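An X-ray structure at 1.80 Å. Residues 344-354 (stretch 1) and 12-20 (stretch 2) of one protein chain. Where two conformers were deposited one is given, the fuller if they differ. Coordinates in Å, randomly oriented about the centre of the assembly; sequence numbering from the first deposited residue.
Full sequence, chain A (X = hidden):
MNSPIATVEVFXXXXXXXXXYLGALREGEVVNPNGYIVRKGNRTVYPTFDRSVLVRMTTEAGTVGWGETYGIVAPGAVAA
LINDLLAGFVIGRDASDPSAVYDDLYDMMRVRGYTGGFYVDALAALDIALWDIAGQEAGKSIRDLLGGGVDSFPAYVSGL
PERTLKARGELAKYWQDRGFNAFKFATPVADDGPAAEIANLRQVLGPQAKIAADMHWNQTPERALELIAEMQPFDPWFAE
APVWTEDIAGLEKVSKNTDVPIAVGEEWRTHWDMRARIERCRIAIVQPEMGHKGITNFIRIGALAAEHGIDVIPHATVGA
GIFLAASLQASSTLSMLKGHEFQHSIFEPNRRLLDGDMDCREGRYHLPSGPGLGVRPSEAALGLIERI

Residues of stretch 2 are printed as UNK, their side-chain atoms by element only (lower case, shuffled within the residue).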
# COMPACT_ATOMS: atom_id res chain seq x y z
N HIS A 344 -0.70 -7.29 27.48
CA HIS A 344 0.05 -7.77 28.62
C HIS A 344 0.98 -8.94 28.30
O HIS A 344 2.12 -8.97 28.74
CB HIS A 344 -0.93 -8.12 29.75
CG HIS A 344 -2.01 -9.08 29.35
ND1 HIS A 344 -1.92 -10.43 29.58
CD2 HIS A 344 -3.18 -8.88 28.70
CE1 HIS A 344 -3.01 -11.03 29.11
NE2 HIS A 344 -3.79 -10.11 28.58
N SER A 345 0.49 -9.87 27.47
CA SER A 345 1.18 -11.10 27.13
C SER A 345 2.40 -10.86 26.26
O SER A 345 3.27 -11.72 26.18
CB SER A 345 0.23 -11.96 26.29
OG SER A 345 -0.96 -12.25 27.00
N ILE A 346 2.44 -9.72 25.59
CA ILE A 346 3.58 -9.36 24.73
C ILE A 346 4.55 -8.49 25.53
O ILE A 346 5.77 -8.71 25.52
CB ILE A 346 3.09 -8.57 23.46
CG1 ILE A 346 2.08 -9.39 22.63
CG2 ILE A 346 4.29 -8.11 22.60
CD1 ILE A 346 2.64 -10.73 22.10
N PHE A 347 3.99 -7.49 26.22
CA PHE A 347 4.75 -6.49 26.96
C PHE A 347 5.60 -7.11 28.06
O PHE A 347 6.79 -6.80 28.16
CB PHE A 347 3.78 -5.45 27.55
CG PHE A 347 4.46 -4.26 28.19
CD1 PHE A 347 4.64 -3.08 27.46
CD2 PHE A 347 4.91 -4.30 29.51
CE1 PHE A 347 5.25 -1.97 28.03
CE2 PHE A 347 5.54 -3.19 30.10
CZ PHE A 347 5.70 -2.01 29.37
N GLU A 348 5.00 -7.97 28.88
CA GLU A 348 5.71 -8.57 30.02
C GLU A 348 7.00 -9.32 29.65
O GLU A 348 8.08 -8.93 30.12
CB GLU A 348 4.75 -9.32 30.98
CG GLU A 348 3.75 -8.35 31.63
CD GLU A 348 2.69 -9.03 32.51
OE1 GLU A 348 2.18 -10.13 32.17
OE2 GLU A 348 2.36 -8.43 33.55
N PRO A 349 6.93 -10.33 28.74
CA PRO A 349 8.15 -11.00 28.29
C PRO A 349 9.22 -10.14 27.62
O PRO A 349 10.41 -10.48 27.73
CB PRO A 349 7.65 -12.05 27.29
CG PRO A 349 6.25 -12.22 27.55
CD PRO A 349 5.74 -10.92 28.10
N ASN A 350 8.85 -9.06 26.93
CA ASN A 350 9.85 -8.25 26.26
C ASN A 350 10.56 -7.15 27.11
O ASN A 350 11.39 -6.41 26.60
CB ASN A 350 9.32 -7.78 24.89
CG ASN A 350 8.80 -8.96 24.02
OD1 ASN A 350 8.92 -10.15 24.37
ND2 ASN A 350 8.20 -8.62 22.89
N ARG A 351 10.26 -7.08 28.42
CA ARG A 351 11.05 -6.22 29.32
C ARG A 351 12.55 -6.56 29.22
O ARG A 351 13.40 -5.67 29.24
CB ARG A 351 10.58 -6.36 30.78
CG ARG A 351 9.35 -5.55 31.13
CD ARG A 351 9.24 -5.38 32.66
NE ARG A 351 8.02 -4.67 33.09
CZ ARG A 351 6.89 -5.30 33.35
NH1 ARG A 351 6.83 -6.61 33.19
NH2 ARG A 351 5.81 -4.63 33.76
N ARG A 352 12.84 -7.86 29.08
CA ARG A 352 14.19 -8.38 28.95
C ARG A 352 14.88 -7.93 27.67
O ARG A 352 16.10 -7.97 27.58
CB ARG A 352 14.15 -9.91 28.92
CG ARG A 352 14.38 -10.50 30.26
CD ARG A 352 14.02 -11.97 30.27
NE ARG A 352 13.10 -12.23 31.38
CZ ARG A 352 11.81 -12.50 31.22
NH1 ARG A 352 11.05 -12.69 32.30
NH2 ARG A 352 11.26 -12.57 30.00
N LEU A 353 14.07 -7.53 26.69
CA LEU A 353 14.58 -7.19 25.37
C LEU A 353 14.96 -5.72 25.28
O LEU A 353 15.49 -5.27 24.25
CB LEU A 353 13.54 -7.56 24.30
CG LEU A 353 13.30 -9.07 24.05
CD1 LEU A 353 12.30 -9.29 22.91
CD2 LEU A 353 14.59 -9.84 23.80
N LEU A 354 14.70 -4.97 26.35
CA LEU A 354 14.89 -3.52 26.33
C LEU A 354 15.70 -2.99 27.50
O LEU A 354 15.54 -3.45 28.64
CB LEU A 354 13.53 -2.84 26.41
CG LEU A 354 12.55 -3.07 25.25
CD1 LEU A 354 11.23 -2.49 25.66
CD2 LEU A 354 13.10 -2.37 24.01
N UNK A 12 16.14 -8.31 11.71
CA UNK A 12 14.93 -8.91 12.27
C UNK A 12 15.23 -9.45 13.67
O UNK A 12 16.37 -9.81 13.99
o UNK A 12 15.43 -11.00 11.15
c UNK A 12 13.82 -9.50 10.11
c UNK A 12 14.37 -10.07 11.42
N UNK A 13 14.20 -9.46 14.49
CA UNK A 13 14.21 -10.20 15.77
C UNK A 13 13.06 -11.19 15.69
O UNK A 13 11.91 -10.79 15.54
c UNK A 13 13.85 -9.79 18.36
c UNK A 13 14.05 -9.21 16.94
c UNK A 13 13.92 -8.67 19.43
c UNK A 13 14.90 -10.83 18.64
N UNK A 14 13.39 -12.47 15.77
CA UNK A 14 12.41 -13.53 15.64
C UNK A 14 12.49 -14.37 16.91
O UNK A 14 13.59 -14.74 17.32
o UNK A 14 12.95 -13.69 13.26
c UNK A 14 12.73 -14.47 14.44
c UNK A 14 11.56 -15.41 14.17
N UNK A 15 11.34 -14.63 17.52
CA UNK A 15 11.26 -15.50 18.70
C UNK A 15 9.99 -16.34 18.65
O UNK A 15 8.98 -15.94 18.03
n UNK A 15 13.52 -14.41 22.39
c UNK A 15 12.67 -13.64 21.76
o UNK A 15 11.99 -12.78 22.34
c UNK A 15 11.21 -14.65 19.97
c UNK A 15 12.51 -13.88 20.29
N UNK A 16 10.01 -17.49 19.36
CA UNK A 16 8.76 -18.26 19.52
C UNK A 16 7.65 -17.44 20.15
O UNK A 16 7.92 -16.58 20.99
c UNK A 16 11.15 -18.13 20.06
c UNK A 16 10.64 -19.56 20.27
c UNK A 16 9.18 -19.38 20.49
N UNK A 17 6.41 -17.68 19.73
CA UNK A 17 5.23 -17.07 20.37
C UNK A 17 5.13 -17.67 21.78
O UNK A 17 5.46 -18.84 21.99
n UNK A 17 2.44 -15.28 18.53
n UNK A 17 1.22 -13.67 19.60
c UNK A 17 3.95 -17.40 19.60
n UNK A 17 0.22 -15.00 18.01
c UNK A 17 1.29 -14.66 18.71
c UNK A 17 2.70 -16.39 17.63
c UNK A 17 3.99 -17.08 18.09
N UNK A 18 4.69 -16.86 22.75
CA UNK A 18 4.61 -17.36 24.12
C UNK A 18 3.19 -17.29 24.66
O UNK A 18 2.96 -17.35 25.88
c UNK A 18 7.06 -17.02 24.79
c UNK A 18 5.61 -16.63 25.02
n UNK A 18 10.02 -14.73 25.35
c UNK A 18 7.98 -16.08 25.54
c UNK A 18 9.34 -15.96 24.89
N UNK A 19 2.25 -17.17 23.73
CA UNK A 19 0.83 -17.20 24.05
C UNK A 19 0.15 -18.32 23.27
O UNK A 19 0.60 -18.69 22.17
c UNK A 19 0.14 -15.84 23.82
c UNK A 19 0.57 -15.19 22.51
c UNK A 19 0.47 -14.94 24.96
N UNK A 20 -0.89 -18.94 23.87
CA UNK A 20 -1.58 -19.93 23.06
C UNK A 20 -2.29 -19.18 21.95
O UNK A 20 -2.96 -18.17 22.19
c UNK A 20 -2.57 -20.57 24.05
c UNK A 20 -1.45 -18.85 25.23
c UNK A 20 -2.74 -19.56 25.12
O HOH W 1 9.81 -11.75 21.57
O HOH W 2 7.84 -13.01 24.05

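Position 12 carries three side-chain atoms, a carbon bearing one oxygen and one carbon. It is a β-branched hydroxyl, Thr12, on a strand that enters from earlier in the chain, and it stays out of reach of stretch 1.

Position 13 has four carbons, forked at the second, and points toward stretch 1, where one branch end lies 3.9 Å from CD1 of Leu353. The fork beyond CB makes it Leu13, and the touching atom is CD2: a buried contact of methyl on methyl.

Position 14 repeats the pattern of one carbon carrying an oxygen and a carbon, which gives Thr14. The strand's alternation sends it out of reach again.

Position 15 shows three carbons, the third carrying an oxygen and a nitrogen, and it points toward the other stretch, its end oxygen beside CD1 of Leu353. This terminal amide on a two-carbon stem is Gln15. Its OE1 lies 3.5 Å from CD1 of Leu353. Water 1 lies 2.5 Å from OE1 of Gln15 and 3.3 Å from OD1 of Asn350, a weak contact at best.

Position 16 has three carbons closing a ring onto the backbone nitrogen, so it is Pro16. Exposed and out of reach, it follows directly where the strand gives way to loop.

At position 17, three carbons lead to a nitrogen and then to a carbon with two more nitrogens, one of them beside CD1 of Ile346. This guanidinium is Arg17. Its CA-to-CB bond points sideways, yet the end comes nearer, and NH1 lies 4.1 Å from CD1 of Ile346, which sits at the edge of the guanidinium, near its plane.

Position 18 is four carbons in a row ending in a nitrogen beside CB of Pro349: Lys18. The extended chain brings NZ to 4.1 Å from CB of Pro349. NZ also donates to water 2 at 3.1 Å, and that water in turn donates to OD1 of Asn350, also at 3.1 Å.

Position 19 has one carbon carrying two carbons, one beside CB of Ser345. It is the β-branched Val19, whose CG1 packs 3.3 Å from CB of Ser345, close for two carbons.

Position 20 closes three carbons onto the backbone nitrogen: Pro20, out of reach.

The contact works without a direct hydrogen bond between the stretches. Leu353 gives up the most area of any residue here, taking Leu13 and Gln15 on one methyl, in a modest 319 Å² interface. The rule to read is leucine on leucine at one end, a close CB-to-methyl contact of Ser345 with Val19 at the other, with water 2 spanning the 4.8 Å between NZ of Lys18 and OD1 of Asn350; water 1 offers no settled bridge.

Stretch 2 (12-20) TLTQPRKVP
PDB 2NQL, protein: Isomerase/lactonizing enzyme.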